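Predicted aminoglycoside phosphotransferase (Brachybacterium faecium, PDB 5UXC) is a macrolide 2'-phosphotransferase of the protein-kinase-like fold that binds GDP, magnesium and azithromycin and probably transfers a phosphate to macrolide antibiotics. Local coordinates at residues G45-R50 / A91-P96; D76-D81 / I210-D215; D19-T24 / R40-G45; L101-D106 / E197-H202. All blocks are in the same frame, centred on the assembly; numbering follows the deposited sequence. Where two conformers were deposited one is given.

Contact 1: residues G45-R50 / A91-P96; sequences GDWVLR and AYPLLP. With GDP (guanosine-5'-diphosphate), chain C.
V48 and Y92 face each other across an antiparallel pair in the N-lobe sheet of this kinase-like fold, at the point where strand 46-52 meets strand 90-93 and the chain runs on into the hinge. V48 lies over the Y92 ring, its CB 3.8 Å from the ring centroid and close to the ring normal, a CH-pi contact. Y92 takes the crowded first torsion, CG between the backbone N and the carbonyl carbon (chi1 53°), which lays the ring alongside V48 and brings its hydroxyl to the guanine: OH donates to N7 of GDP at 2.7 Å. In the hinge, L95 N donates to GDP O6 at 2.8 Å, much as hinge amides read the base in protein kinases, while L94 CD1 packs against N1. R50 reaches the other end of the nucleotide; in the conformer modelled here, NH1 bonds O2B and NH2 the bridging O3A, and F34 lies against the guanidinium in a cation-pi contact.

Behind these groups, V48 and Y92 exchange both backbone bonds, with V48 N to Y92 O at 2.8 Å and almost straight. L49 CD2 meets A91 CB on the other sheet face. Farther along, W47 carries P93 CG over its six-membered ring, and the pairing runs out where L94 N donates to D46 O at 2.9 Å from above the carbonyl plane.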
# COMPACT_ATOMS: atom_id res chain seq x y z
N GLY A 45 -2.34 27.37 -2.19
CA GLY A 45 -1.75 26.02 -2.27
C GLY A 45 -2.72 24.95 -1.80
O GLY A 45 -3.51 25.15 -0.87
N ASP A 46 -2.68 23.77 -2.44
CA ASP A 46 -3.56 22.70 -2.01
C ASP A 46 -2.81 21.72 -1.11
O ASP A 46 -1.62 21.42 -1.32
CB ASP A 46 -4.14 21.92 -3.21
CG ASP A 46 -4.96 22.81 -4.11
OD1 ASP A 46 -5.68 23.64 -3.55
OD2 ASP A 46 -4.91 22.63 -5.33
N TRP A 47 -3.53 21.19 -0.13
CA TRP A 47 -2.89 20.43 0.94
C TRP A 47 -3.67 19.16 1.27
O TRP A 47 -4.90 19.12 1.17
CB TRP A 47 -2.79 21.26 2.24
CG TRP A 47 -1.72 22.33 2.13
CD1 TRP A 47 -1.83 23.59 1.56
CD2 TRP A 47 -0.34 22.18 2.53
NE1 TRP A 47 -0.61 24.23 1.63
CE2 TRP A 47 0.31 23.40 2.22
CE3 TRP A 47 0.39 21.15 3.16
CZ2 TRP A 47 1.66 23.61 2.52
CZ3 TRP A 47 1.72 21.35 3.46
CH2 TRP A 47 2.36 22.60 3.13
N VAL A 48 -2.93 18.12 1.66
CA VAL A 48 -3.52 16.92 2.26
C VAL A 48 -3.19 16.91 3.74
O VAL A 48 -2.02 17.13 4.11
CB VAL A 48 -2.98 15.62 1.59
CG1 VAL A 48 -3.65 14.40 2.22
CG2 VAL A 48 -3.17 15.66 0.11
N LEU A 49 -4.20 16.71 4.58
CA LEU A 49 -4.05 16.58 6.03
C LEU A 49 -4.20 15.11 6.42
O LEU A 49 -5.15 14.44 5.96
CB LEU A 49 -5.13 17.41 6.78
CG LEU A 49 -5.27 18.85 6.30
CD1 LEU A 49 -6.47 19.58 6.97
CD2 LEU A 49 -3.95 19.61 6.50
N ARG A 50 -3.25 14.56 7.18
CA ARG A 50 -3.37 13.23 7.77
C ARG A 50 -3.54 13.40 9.28
O ARG A 50 -2.65 13.93 9.95
CB ARG A 50 -2.16 12.36 7.48
CG ARG A 50 -1.95 12.04 6.06
CD ARG A 50 -0.74 11.11 5.95
NE ARG A 50 -1.01 9.75 6.39
CZ ARG A 50 -1.73 8.88 5.69
NH1 ARG A 50 -1.93 7.65 6.12
NH2 ARG A 50 -2.25 9.24 4.53
N ALA A 91 0.92 16.93 7.28
CA ALA A 91 0.32 17.58 6.12
C ALA A 91 1.35 17.68 5.01
O ALA A 91 2.53 17.91 5.27
CB ALA A 91 -0.16 19.02 6.49
N TYR A 92 0.90 17.54 3.76
CA TYR A 92 1.81 17.57 2.64
C TYR A 92 1.10 18.25 1.49
O TYR A 92 -0.13 18.16 1.39
CB TYR A 92 2.31 16.18 2.19
CG TYR A 92 1.29 15.09 1.87
CD1 TYR A 92 0.86 14.20 2.87
CD2 TYR A 92 0.83 14.91 0.56
CE1 TYR A 92 -0.03 13.12 2.55
CE2 TYR A 92 -0.04 13.85 0.23
CZ TYR A 92 -0.44 12.96 1.23
OH TYR A 92 -1.28 11.88 0.93
N PRO A 93 1.84 18.94 0.62
CA PRO A 93 1.21 19.51 -0.57
C PRO A 93 0.56 18.43 -1.42
O PRO A 93 1.10 17.34 -1.60
CB PRO A 93 2.38 20.16 -1.32
CG PRO A 93 3.37 20.53 -0.16
CD PRO A 93 3.26 19.35 0.78
N LEU A 94 -0.62 18.78 -1.92
CA LEU A 94 -1.38 17.85 -2.76
C LEU A 94 -0.57 17.49 -3.97
O LEU A 94 -0.08 18.36 -4.71
CB LEU A 94 -2.69 18.55 -3.19
CG LEU A 94 -3.42 17.68 -4.26
CD1 LEU A 94 -4.36 16.84 -3.48
CD2 LEU A 94 -4.15 18.55 -5.28
N LEU A 95 -0.46 16.08 -4.21
CA LEU A 95 0.37 15.61 -5.30
C LEU A 95 -0.46 15.59 -6.59
O LEU A 95 -1.68 15.38 -6.54
CB LEU A 95 0.88 14.18 -5.01
CG LEU A 95 1.81 14.20 -3.78
CD1 LEU A 95 2.06 12.80 -3.28
CD2 LEU A 95 3.10 14.91 -4.13
N PRO A 96 0.17 15.80 -7.73
CA PRO A 96 -0.57 15.94 -8.98
C PRO A 96 -0.99 14.59 -9.55
O PRO A 96 -0.33 13.57 -9.32
CB PRO A 96 0.45 16.59 -9.92
CG PRO A 96 1.74 16.00 -9.49
CD PRO A 96 1.63 15.92 -7.94
PB GDP C . -5.15 6.13 4.21
O1B GDP C . -5.26 4.91 3.32
O2B GDP C . -4.38 5.93 5.44
O3B GDP C . -6.65 6.54 4.53
O3A GDP C . -4.45 7.32 3.40
PA GDP C . -3.99 7.53 1.89
O1A GDP C . -2.64 8.16 2.03
O2A GDP C . -4.09 6.26 1.08
O5' GDP C . -4.94 8.63 1.26
C5' GDP C . -6.33 8.29 1.13
C4' GDP C . -6.82 8.63 -0.25
O4' GDP C . -6.75 10.04 -0.42
C3' GDP C . -5.93 8.07 -1.36
O3' GDP C . -6.21 6.70 -1.75
C2' GDP C . -6.23 9.00 -2.49
O2' GDP C . -7.56 8.75 -3.04
C1' GDP C . -6.38 10.34 -1.76
N9 GDP C . -5.09 11.09 -1.69
C8 GDP C . -4.19 11.06 -0.69
N7 GDP C . -3.16 11.92 -0.99
C5 GDP C . -3.43 12.45 -2.21
C6 GDP C . -2.82 13.39 -3.14
O6 GDP C . -1.74 13.96 -2.86
N1 GDP C . -3.47 13.70 -4.29
C2 GDP C . -4.66 13.15 -4.62
N2 GDP C . -5.24 13.50 -5.78
N3 GDP C . -5.29 12.26 -3.84
C4 GDP C . -4.71 11.88 -2.66

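Contact 2: residues D76-D81 / I210-D215; sequences DVAVPD and ITAVLD. With MG (magnesium ion), chain B; GDP (guanosine-5'-diphosphate), chain C.
V77 sends its two methyls to different residues of strand 209-213, the edge strand of the C-lobe sheet in this kinase-like fold, whose continuation carries the magnesium ligand D215. With V77 CG1 anti to the carbonyl carbon (chi1 -63°), the V77 and I210 side chains cross at a slant, CG1 coming 3.9 Å from I210 CG2, while V77 CG2 turns to V213 and meets the CG2 methyl there. Helix 118-132 closes over the same group, V127 touching both V77 and I210. Between these valine contacts the backbones form a single bridge, A78 with A212. A78 N donates to T211 O, tilted out of the carbonyl plane, and V213 N returns a bond of 3.0 Å to A78 O that is nearly collinear with the carbonyl. Beside it A78 CB and A212 CB sit 4.0 Å apart. A water spans the main-chain oxygens of D76 and I210. A classic beta bulge sets T211 and A212 together opposite L204 of strand 203-206, and the T211 hydroxyl hydrogen-bonds with P96 O. Farther along, P80 sets CD against V213 O at 3.5 Å.

Beyond the strand the chain turns to the nucleotide. L214 packs against the purine, with CD1 3.6 Å from N9 of GDP and CD2 near N7. D215 probably corresponds to the DFG aspartate of protein kinases. H202, two waters and two phosphate oxygens, O1B and O2A of GDP, complete the magnesium shell, in which D215 OD2 binds the metal at 2.1 Å.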
# COMPACT_ATOMS: atom_id res chain seq x y z
N ASP A 76 11.47 8.68 -9.72
CA ASP A 76 10.96 9.62 -10.71
C ASP A 76 9.43 9.70 -10.70
O ASP A 76 8.78 9.88 -11.75
CB ASP A 76 11.47 9.27 -12.09
CG ASP A 76 12.92 9.58 -12.25
OD1 ASP A 76 13.35 10.59 -11.67
OD2 ASP A 76 13.61 8.82 -12.95
N VAL A 77 8.83 9.50 -9.54
CA VAL A 77 7.45 9.88 -9.29
C VAL A 77 7.50 10.66 -7.98
O VAL A 77 8.39 10.47 -7.16
CB VAL A 77 6.53 8.66 -9.14
CG1 VAL A 77 6.49 7.84 -10.47
CG2 VAL A 77 7.01 7.80 -8.01
N ALA A 78 6.49 11.51 -7.76
CA ALA A 78 6.43 12.26 -6.51
C ALA A 78 5.99 11.35 -5.37
O ALA A 78 5.20 10.43 -5.57
CB ALA A 78 5.42 13.44 -6.62
N VAL A 79 6.45 11.63 -4.15
CA VAL A 79 5.89 10.96 -2.97
C VAL A 79 5.54 12.04 -1.96
O VAL A 79 6.04 13.17 -2.09
CB VAL A 79 6.86 9.91 -2.36
CG1 VAL A 79 7.22 8.82 -3.43
CG2 VAL A 79 8.21 10.54 -1.82
N PRO A 80 4.72 11.75 -0.95
CA PRO A 80 4.25 12.83 -0.05
C PRO A 80 5.42 13.51 0.65
O PRO A 80 6.32 12.84 1.17
CB PRO A 80 3.35 12.12 0.96
CG PRO A 80 2.71 10.91 0.07
CD PRO A 80 3.96 10.48 -0.70
N ASP A 81 5.39 14.85 0.63
CA ASP A 81 6.48 15.65 1.24
C ASP A 81 5.86 16.25 2.49
O ASP A 81 5.14 17.24 2.41
CB ASP A 81 6.94 16.70 0.24
CG ASP A 81 7.93 17.70 0.80
OD1 ASP A 81 8.26 17.63 2.00
OD2 ASP A 81 8.35 18.55 -0.00
N ILE A 210 2.12 7.09 -14.31
CA ILE A 210 2.13 7.36 -12.86
C ILE A 210 2.90 8.64 -12.55
O ILE A 210 4.07 8.79 -12.94
CB ILE A 210 2.73 6.17 -12.09
CG1 ILE A 210 1.83 4.92 -12.31
CG2 ILE A 210 2.80 6.46 -10.56
CD1 ILE A 210 2.52 3.59 -11.75
N THR A 211 2.24 9.55 -11.83
CA THR A 211 2.89 10.80 -11.45
C THR A 211 3.32 10.81 -10.00
O THR A 211 4.15 11.65 -9.61
CB THR A 211 1.92 11.97 -11.64
OG1 THR A 211 0.65 11.56 -11.13
CG2 THR A 211 1.76 12.33 -13.13
N ALA A 212 2.69 9.97 -9.18
CA ALA A 212 2.94 10.01 -7.73
C ALA A 212 2.49 8.69 -7.14
O ALA A 212 1.55 8.08 -7.66
CB ALA A 212 2.15 11.14 -7.05
N VAL A 213 3.10 8.32 -6.02
CA VAL A 213 2.74 7.11 -5.27
C VAL A 213 2.52 7.49 -3.81
O VAL A 213 3.38 8.13 -3.18
CB VAL A 213 3.81 6.02 -5.41
CG1 VAL A 213 3.37 4.76 -4.65
CG2 VAL A 213 3.95 5.70 -6.91
N LEU A 214 1.35 7.15 -3.31
CA LEU A 214 0.84 7.57 -2.01
C LEU A 214 1.00 6.46 -0.98
O LEU A 214 1.14 5.29 -1.34
CB LEU A 214 -0.67 7.90 -2.09
CG LEU A 214 -1.07 8.83 -3.21
CD1 LEU A 214 -2.61 8.95 -3.30
CD2 LEU A 214 -0.39 10.22 -3.01
N ASP A 215 0.93 6.83 0.30
CA ASP A 215 0.58 5.94 1.43
C ASP A 215 1.62 4.87 1.67
O ASP A 215 1.44 3.67 1.34
CB ASP A 215 -0.82 5.28 1.21
CG ASP A 215 -1.38 4.60 2.47
OD1 ASP A 215 -0.86 4.93 3.53
OD2 ASP A 215 -2.40 3.87 2.47
MG MG B . -4.24 4.29 1.48
PB GDP C . -5.15 6.13 4.21
O1B GDP C . -5.26 4.91 3.32
O2B GDP C . -4.38 5.93 5.44
O3B GDP C . -6.65 6.54 4.53
O3A GDP C . -4.45 7.32 3.40
PA GDP C . -3.99 7.53 1.89
O1A GDP C . -2.64 8.16 2.03
O2A GDP C . -4.09 6.26 1.08
O5' GDP C . -4.94 8.63 1.26
C5' GDP C . -6.33 8.29 1.13
C4' GDP C . -6.82 8.63 -0.25
O4' GDP C . -6.75 10.04 -0.42
C3' GDP C . -5.93 8.07 -1.36
O3' GDP C . -6.21 6.70 -1.75
C2' GDP C . -6.23 9.00 -2.49
O2' GDP C . -7.56 8.75 -3.04
C1' GDP C . -6.38 10.34 -1.76
N9 GDP C . -5.09 11.09 -1.69
C8 GDP C . -4.19 11.06 -0.69
N7 GDP C . -3.16 11.92 -0.99
C5 GDP C . -3.43 12.45 -2.21
C6 GDP C . -2.82 13.39 -3.14
O6 GDP C . -1.74 13.96 -2.86
N1 GDP C . -3.47 13.70 -4.29
C2 GDP C . -4.66 13.15 -4.62
N2 GDP C . -5.24 13.50 -5.78
N3 GDP C . -5.29 12.26 -3.84
C4 GDP C . -4.71 11.88 -2.66
O HOH W 1 6.40 10.69 -13.26
O HOH W 2 -6.19 4.48 0.54
O HOH W 3 -4.65 2.40 2.26

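Contact 3: residues D19-T24 / R40-G45; sequences DLDGGT and RAHDGG. With ZIT (azithromycin), chain G.
L20 and A41 form a single backbone bridge, in which H42 N donates to D19 O and D21 N to R40 O at 2.9 Å, both bonds nearly straight. It joins the loop ahead of strand 26-30 to the beta hairpin of strands 34-40 and 46-52 in the N-lobe, where A41 to G44 make a type I turn. L20 reaches back with CD2 to 4.0 Å from A41 CA, and its side chain also packs on helix 6-15 and on L49, tying the N-terminal helix to the sheet.

H42 lies across the loop. One face of its imidazole covers the D21 backbone, with D21 CA 3.6 Å above the ring plane, and the D21 carboxylate runs almost parallel to the ring. In one of the two D19 conformers the carboxylate also approaches the ring edge at CD2, a contact that remains doubtful. D21 OD1 accepts from G23 N, itself modelled in two conformers, in an Asx turn, and D43 OD1 does the same for G45 N within the hairpin.

T24 folds back on the D21 turn. Its OG1 donates to D21 O and accepts from R40 N at 2.9 Å; the chi1 of 68° that sets it between backbone N and carbonyl carbon lets it serve both. D21 O thus takes two bonds, from T24 N and T24 OG1. R40 bends at chi3 and holds D46 in a salt bridge, and azithromycin C16 lies over one face of its guanidinium. The same macrolide donates through O13 to T24 O at 2.8 Å.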
# COMPACT_ATOMS: atom_id res chain seq x y z
N ASP A 19 -2.44 28.12 7.11
CA ASP A 19 -3.60 29.01 7.18
C ASP A 19 -4.61 28.56 6.13
O ASP A 19 -4.53 28.96 4.97
CB ASP A 19 -3.12 30.43 6.92
CG ASP A 19 -4.20 31.48 7.11
OD1 ASP A 19 -5.18 31.27 7.85
OD2 ASP A 19 -3.99 32.55 6.51
N LEU A 20 -5.57 27.75 6.53
CA LEU A 20 -6.47 27.12 5.57
C LEU A 20 -7.79 27.88 5.41
O LEU A 20 -8.32 28.45 6.37
CB LEU A 20 -6.77 25.70 6.01
CG LEU A 20 -5.55 24.81 6.10
CD1 LEU A 20 -6.00 23.45 6.68
CD2 LEU A 20 -4.91 24.62 4.71
N ASP A 21 -8.33 27.83 4.20
CA ASP A 21 -9.69 28.30 3.94
C ASP A 21 -10.66 27.18 4.35
O ASP A 21 -10.82 26.18 3.64
CB ASP A 21 -9.86 28.67 2.47
CG ASP A 21 -11.31 29.01 2.09
OD1 ASP A 21 -12.21 28.92 2.95
OD2 ASP A 21 -11.51 29.37 0.92
N GLY A 22 -11.32 27.40 5.49
CA GLY A 22 -12.10 26.35 6.11
C GLY A 22 -13.25 25.84 5.27
O GLY A 22 -13.72 24.71 5.48
N GLY A 23 -13.71 26.64 4.31
CA GLY A 23 -14.74 26.15 3.43
C GLY A 23 -14.27 24.98 2.59
O GLY A 23 -15.07 24.08 2.28
N THR A 24 -12.98 24.97 2.24
CA THR A 24 -12.42 23.97 1.33
C THR A 24 -12.06 22.68 2.03
O THR A 24 -11.70 21.70 1.34
CB THR A 24 -11.18 24.55 0.64
OG1 THR A 24 -10.14 24.73 1.63
CG2 THR A 24 -11.51 25.91 0.00
N ARG A 40 -7.53 23.77 0.85
CA ARG A 40 -6.74 24.81 0.19
C ARG A 40 -6.29 25.88 1.19
O ARG A 40 -7.07 26.32 2.04
CB ARG A 40 -7.54 25.45 -0.94
CG ARG A 40 -6.74 26.39 -1.84
CD ARG A 40 -7.53 26.66 -3.16
NE ARG A 40 -7.59 25.43 -3.96
CZ ARG A 40 -8.69 24.76 -4.30
NH1 ARG A 40 -9.90 25.18 -3.94
NH2 ARG A 40 -8.55 23.64 -5.02
N ALA A 41 -5.04 26.30 1.08
CA ALA A 41 -4.57 27.42 1.90
C ALA A 41 -5.00 28.74 1.28
O ALA A 41 -5.24 28.85 0.08
CB ALA A 41 -3.05 27.35 2.03
N HIS A 42 -5.06 29.77 2.13
CA HIS A 42 -5.44 31.08 1.65
C HIS A 42 -4.48 31.61 0.59
O HIS A 42 -4.89 32.43 -0.24
CB HIS A 42 -5.53 32.03 2.84
CG HIS A 42 -6.79 31.89 3.62
ND1 HIS A 42 -8.04 32.01 3.03
CD2 HIS A 42 -7.01 31.69 4.94
CE1 HIS A 42 -8.97 31.92 3.97
NE2 HIS A 42 -8.38 31.71 5.13
N ASP A 43 -3.20 31.17 0.60
CA ASP A 43 -2.26 31.55 -0.45
C ASP A 43 -2.45 30.75 -1.74
O ASP A 43 -1.68 30.95 -2.69
CB ASP A 43 -0.81 31.45 0.04
CG ASP A 43 -0.30 29.99 0.29
OD1 ASP A 43 -0.91 28.95 -0.13
OD2 ASP A 43 0.78 29.89 0.95
N GLY A 44 -3.45 29.88 -1.80
CA GLY A 44 -3.79 29.16 -3.01
C GLY A 44 -3.26 27.73 -3.06
O GLY A 44 -3.76 26.94 -3.86
N GLY A 45 -2.34 27.37 -2.19
CA GLY A 45 -1.75 26.02 -2.27
C GLY A 45 -2.72 24.95 -1.80
O GLY A 45 -3.51 25.15 -0.87
C1 ZIT G . -9.49 19.28 -4.37
C2 ZIT G . -9.34 17.82 -4.91
C3 ZIT G . -10.04 17.82 -6.25
C4 ZIT G . -11.35 17.03 -6.04
C5 ZIT G . -12.20 17.33 -7.30
C6 ZIT G . -13.54 17.98 -6.97
C7 ZIT G . -14.33 17.28 -5.83
C8 ZIT G . -15.64 18.08 -5.49
C9 ZIT G . -15.45 19.37 -4.59
N10 ZIT G . -14.52 19.20 -3.35
C11 ZIT G . -13.99 20.42 -2.79
C12 ZIT G . -12.55 20.63 -3.24
C13 ZIT G . -11.61 20.81 -2.06
C14 ZIT G . -10.19 20.75 -2.60
C15 ZIT G . -9.15 21.08 -1.55
C16 ZIT G . -7.76 21.14 -2.26
C17 ZIT G . -7.90 17.43 -4.89
C18 ZIT G . -11.01 15.59 -5.78
C19 ZIT G . -14.48 18.19 -8.17
C20 ZIT G . -16.63 17.15 -4.94
C21 ZIT G . -15.23 18.58 -2.23
C22 ZIT G . -14.81 21.64 -3.13
C23 ZIT G . -11.84 19.69 -1.04
O1 ZIT G . -9.26 20.24 -5.07
O6 ZIT G . -13.15 19.27 -6.51
O12 ZIT G . -12.46 21.77 -4.04
O13 ZIT G . -11.86 22.08 -1.42
O14 ZIT G . -9.97 19.38 -2.97
C1A ZIT G . -12.90 15.35 -8.76
C2A ZIT G . -12.26 14.85 -10.04
C3A ZIT G . -12.58 13.43 -10.38
C4A ZIT G . -12.37 12.58 -9.20
C5A ZIT G . -13.32 13.02 -8.10
C6A ZIT G . -13.23 12.13 -6.94
C7A ZIT G . -11.57 11.52 -11.48
C8A ZIT G . -12.42 13.27 -12.81
O1A ZIT G . -12.02 16.36 -8.35
O2A ZIT G . -12.62 15.74 -11.10
N3A ZIT G . -11.76 12.95 -11.53
O5A ZIT G . -13.03 14.39 -7.67
C1B ZIT G . -8.52 18.13 -8.10
C2B ZIT G . -7.40 17.41 -8.78
C3B ZIT G . -7.82 16.61 -9.98
C4B ZIT G . -8.68 17.43 -10.88
C5B ZIT G . -9.88 17.97 -10.15
C6B ZIT G . -10.73 18.82 -11.08
C7B ZIT G . -6.58 16.08 -10.79
C8B ZIT G . -7.97 14.50 -8.76
O1B ZIT G . -9.24 17.23 -7.30
O3B ZIT G . -8.59 15.50 -9.54
O4B ZIT G . -9.17 16.62 -11.98
O5B ZIT G . -9.47 18.81 -9.02
O HOH W 4 -2.02 30.58 3.19

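Contact 4: residues L101-D106 / E197-H202; sequences LTVAAD and ELYPAH. With MG (magnesium ion), chain B; GDP (guanosine-5'-diphosphate), chain C.
The magnesium and ribose side of the nucleotide site is built where strand 98-103 packs against the loop that leads from strand 192-194 to strand 203-206. L101 fills the junction: its chi1 of 63° directs CG toward the backbone of P200 and A201, 3.7 Å from A201 N. Of the two branches, CD2 meets P200 CB at 3.9 Å and CD1 meets A201 CB at 3.8 Å. CD1 also approaches Y199 CE2 obliquely. A weak bond from L101 N to P200 O and a CA-H...O contact from A201 CA to L101 O add backbone links, and V109 and W111 of strand 109-111 pack on the leucine as well.

The loop probably corresponds to the catalytic loop of protein kinases, and its end faces the ligand. One water donates to both L101 O and A201 O and lies within hydrogen-bonding distance of both ribose hydroxyls of GDP, while O3' donates to A201 O at 3.1 Å. Y199 CE1 lies over one face of the H202 imidazole, 3.6 Å above its plane. The H202 ring also donates through ND1 to E197 O at 3.0 Å. With ND1 so engaged, the other ring nitrogen, NE2, faces the metal and binds magnesium at 2.1 Å.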
# COMPACT_ATOMS: atom_id res chain seq x y z
N LEU A 101 -7.73 4.34 -9.14
CA LEU A 101 -9.10 4.01 -8.76
C LEU A 101 -9.39 4.65 -7.41
O LEU A 101 -8.48 5.06 -6.69
CB LEU A 101 -9.33 2.48 -8.73
CG LEU A 101 -8.52 1.66 -7.71
CD1 LEU A 101 -9.17 1.73 -6.33
CD2 LEU A 101 -8.31 0.16 -8.17
N THR A 102 -10.68 4.74 -7.07
CA THR A 102 -11.06 5.22 -5.74
C THR A 102 -12.07 4.26 -5.13
O THR A 102 -12.98 3.79 -5.81
CB THR A 102 -11.60 6.66 -5.80
OG1 THR A 102 -12.78 6.70 -6.59
CG2 THR A 102 -10.58 7.55 -6.48
N VAL A 103 -11.86 3.91 -3.85
CA VAL A 103 -12.74 2.99 -3.13
C VAL A 103 -13.57 3.83 -2.15
O VAL A 103 -13.02 4.41 -1.20
CB VAL A 103 -11.96 1.90 -2.37
CG1 VAL A 103 -12.94 0.88 -1.76
CG2 VAL A 103 -10.99 1.22 -3.28
N ALA A 104 -14.87 3.89 -2.39
CA ALA A 104 -15.75 4.66 -1.52
C ALA A 104 -15.83 4.02 -0.13
O ALA A 104 -15.33 2.92 0.14
CB ALA A 104 -17.15 4.77 -2.13
N ALA A 105 -16.49 4.75 0.78
CA ALA A 105 -16.77 4.23 2.11
C ALA A 105 -17.68 3.01 2.06
O ALA A 105 -17.50 2.06 2.82
CB ALA A 105 -17.38 5.33 2.99
N ASP A 106 -18.67 3.02 1.14
CA ASP A 106 -19.57 1.89 0.94
C ASP A 106 -18.94 0.75 0.11
O ASP A 106 -19.67 -0.14 -0.34
CB ASP A 106 -20.88 2.36 0.27
CG ASP A 106 -20.64 3.17 -0.99
OD1 ASP A 106 -19.56 3.02 -1.60
OD2 ASP A 106 -21.53 3.97 -1.38
N GLU A 197 1.53 -1.96 -0.40
CA GLU A 197 0.11 -1.85 -0.72
C GLU A 197 -0.02 -1.13 -2.04
O GLU A 197 -0.74 -0.13 -2.17
CB GLU A 197 -0.66 -1.16 0.41
CG GLU A 197 -2.12 -1.49 0.37
CD GLU A 197 -2.80 -1.22 1.67
OE1 GLU A 197 -2.45 -1.87 2.69
OE2 GLU A 197 -3.66 -0.32 1.67
N LEU A 198 0.71 -1.62 -3.05
CA LEU A 198 0.84 -0.91 -4.32
C LEU A 198 -0.27 -1.41 -5.25
O LEU A 198 -0.18 -2.51 -5.80
CB LEU A 198 2.20 -1.12 -4.96
CG LEU A 198 2.45 -0.15 -6.12
CD1 LEU A 198 2.45 1.35 -5.61
CD2 LEU A 198 3.75 -0.40 -6.72
N TYR A 199 -1.30 -0.58 -5.42
CA TYR A 199 -2.42 -0.80 -6.33
C TYR A 199 -2.92 0.57 -6.72
O TYR A 199 -2.42 1.59 -6.21
CB TYR A 199 -3.49 -1.68 -5.68
CG TYR A 199 -4.39 -1.07 -4.62
CD1 TYR A 199 -3.87 -0.67 -3.37
CD2 TYR A 199 -5.74 -0.94 -4.83
CE1 TYR A 199 -4.73 -0.15 -2.37
CE2 TYR A 199 -6.59 -0.43 -3.87
CZ TYR A 199 -6.10 -0.06 -2.65
OH TYR A 199 -6.95 0.45 -1.72
N PRO A 200 -3.86 0.69 -7.67
CA PRO A 200 -4.10 2.00 -8.29
C PRO A 200 -4.73 3.04 -7.39
O PRO A 200 -4.68 4.20 -7.79
CB PRO A 200 -5.03 1.69 -9.49
CG PRO A 200 -4.54 0.30 -9.89
CD PRO A 200 -4.30 -0.42 -8.57
N ALA A 201 -5.29 2.69 -6.22
CA ALA A 201 -5.73 3.72 -5.29
C ALA A 201 -4.56 4.56 -4.80
O ALA A 201 -4.76 5.70 -4.32
CB ALA A 201 -6.40 3.12 -4.06
N HIS A 202 -3.37 3.98 -4.81
CA HIS A 202 -2.21 4.72 -4.30
C HIS A 202 -1.25 5.14 -5.42
O HIS A 202 -0.16 5.63 -5.11
CB HIS A 202 -1.48 3.87 -3.22
CG HIS A 202 -2.36 3.46 -2.05
ND1 HIS A 202 -2.09 2.37 -1.26
CD2 HIS A 202 -3.44 4.07 -1.49
CE1 HIS A 202 -3.00 2.30 -0.28
NE2 HIS A 202 -3.84 3.32 -0.39
MG MG B . -4.24 4.29 1.48
PB GDP C . -5.15 6.13 4.21
O1B GDP C . -5.26 4.91 3.32
O2B GDP C . -4.38 5.93 5.44
O3B GDP C . -6.65 6.54 4.53
O3A GDP C . -4.45 7.32 3.40
PA GDP C . -3.99 7.53 1.89
O1A GDP C . -2.64 8.16 2.03
O2A GDP C . -4.09 6.26 1.08
O5' GDP C . -4.94 8.63 1.26
C5' GDP C . -6.33 8.29 1.13
C4' GDP C . -6.82 8.63 -0.25
O4' GDP C . -6.75 10.04 -0.42
C3' GDP C . -5.93 8.07 -1.36
O3' GDP C . -6.21 6.70 -1.75
C2' GDP C . -6.23 9.00 -2.49
O2' GDP C . -7.56 8.75 -3.04
C1' GDP C . -6.38 10.34 -1.76
N9 GDP C . -5.09 11.09 -1.69
C8 GDP C . -4.19 11.06 -0.69
N7 GDP C . -3.16 11.92 -0.99
C5 GDP C . -3.43 12.45 -2.21
C6 GDP C . -2.82 13.39 -3.14
O6 GDP C . -1.74 13.96 -2.86
N1 GDP C . -3.47 13.70 -4.29
C2 GDP C . -4.66 13.15 -4.62
N2 GDP C . -5.24 13.50 -5.78
N3 GDP C . -5.29 12.26 -3.84
C4 GDP C . -4.71 11.88 -2.66
O HOH W 5 -7.70 6.26 -4.24
O HOH W 3 -4.65 2.40 2.26
O HOH W 2 -6.19 4.48 0.54

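In the fold
From the N terminus, contact 3 closes first, joining the loop after helix 6-15 to the hairpin at 40-45, and it shares G45 with contact 1, which opens there. The salt bridge of R40 with D46 connects the two. Contact 1 then closes a loop that contains helix 58-71 and ends at 91-96. Contact 2 starts inside that loop at 76-81 and closes far along at 210-215, so contacts 1 and 2 cross, linking N-lobe and C-lobe. Contact 4, from 101-106 to 197-202, closes a largely helical loop nested inside that of contact 2, and L214 N probably hydrogen-bonds H202 O. Contacts 1, 2 and 4 all touch GDP, while contacts 2 and 4 share the magnesium.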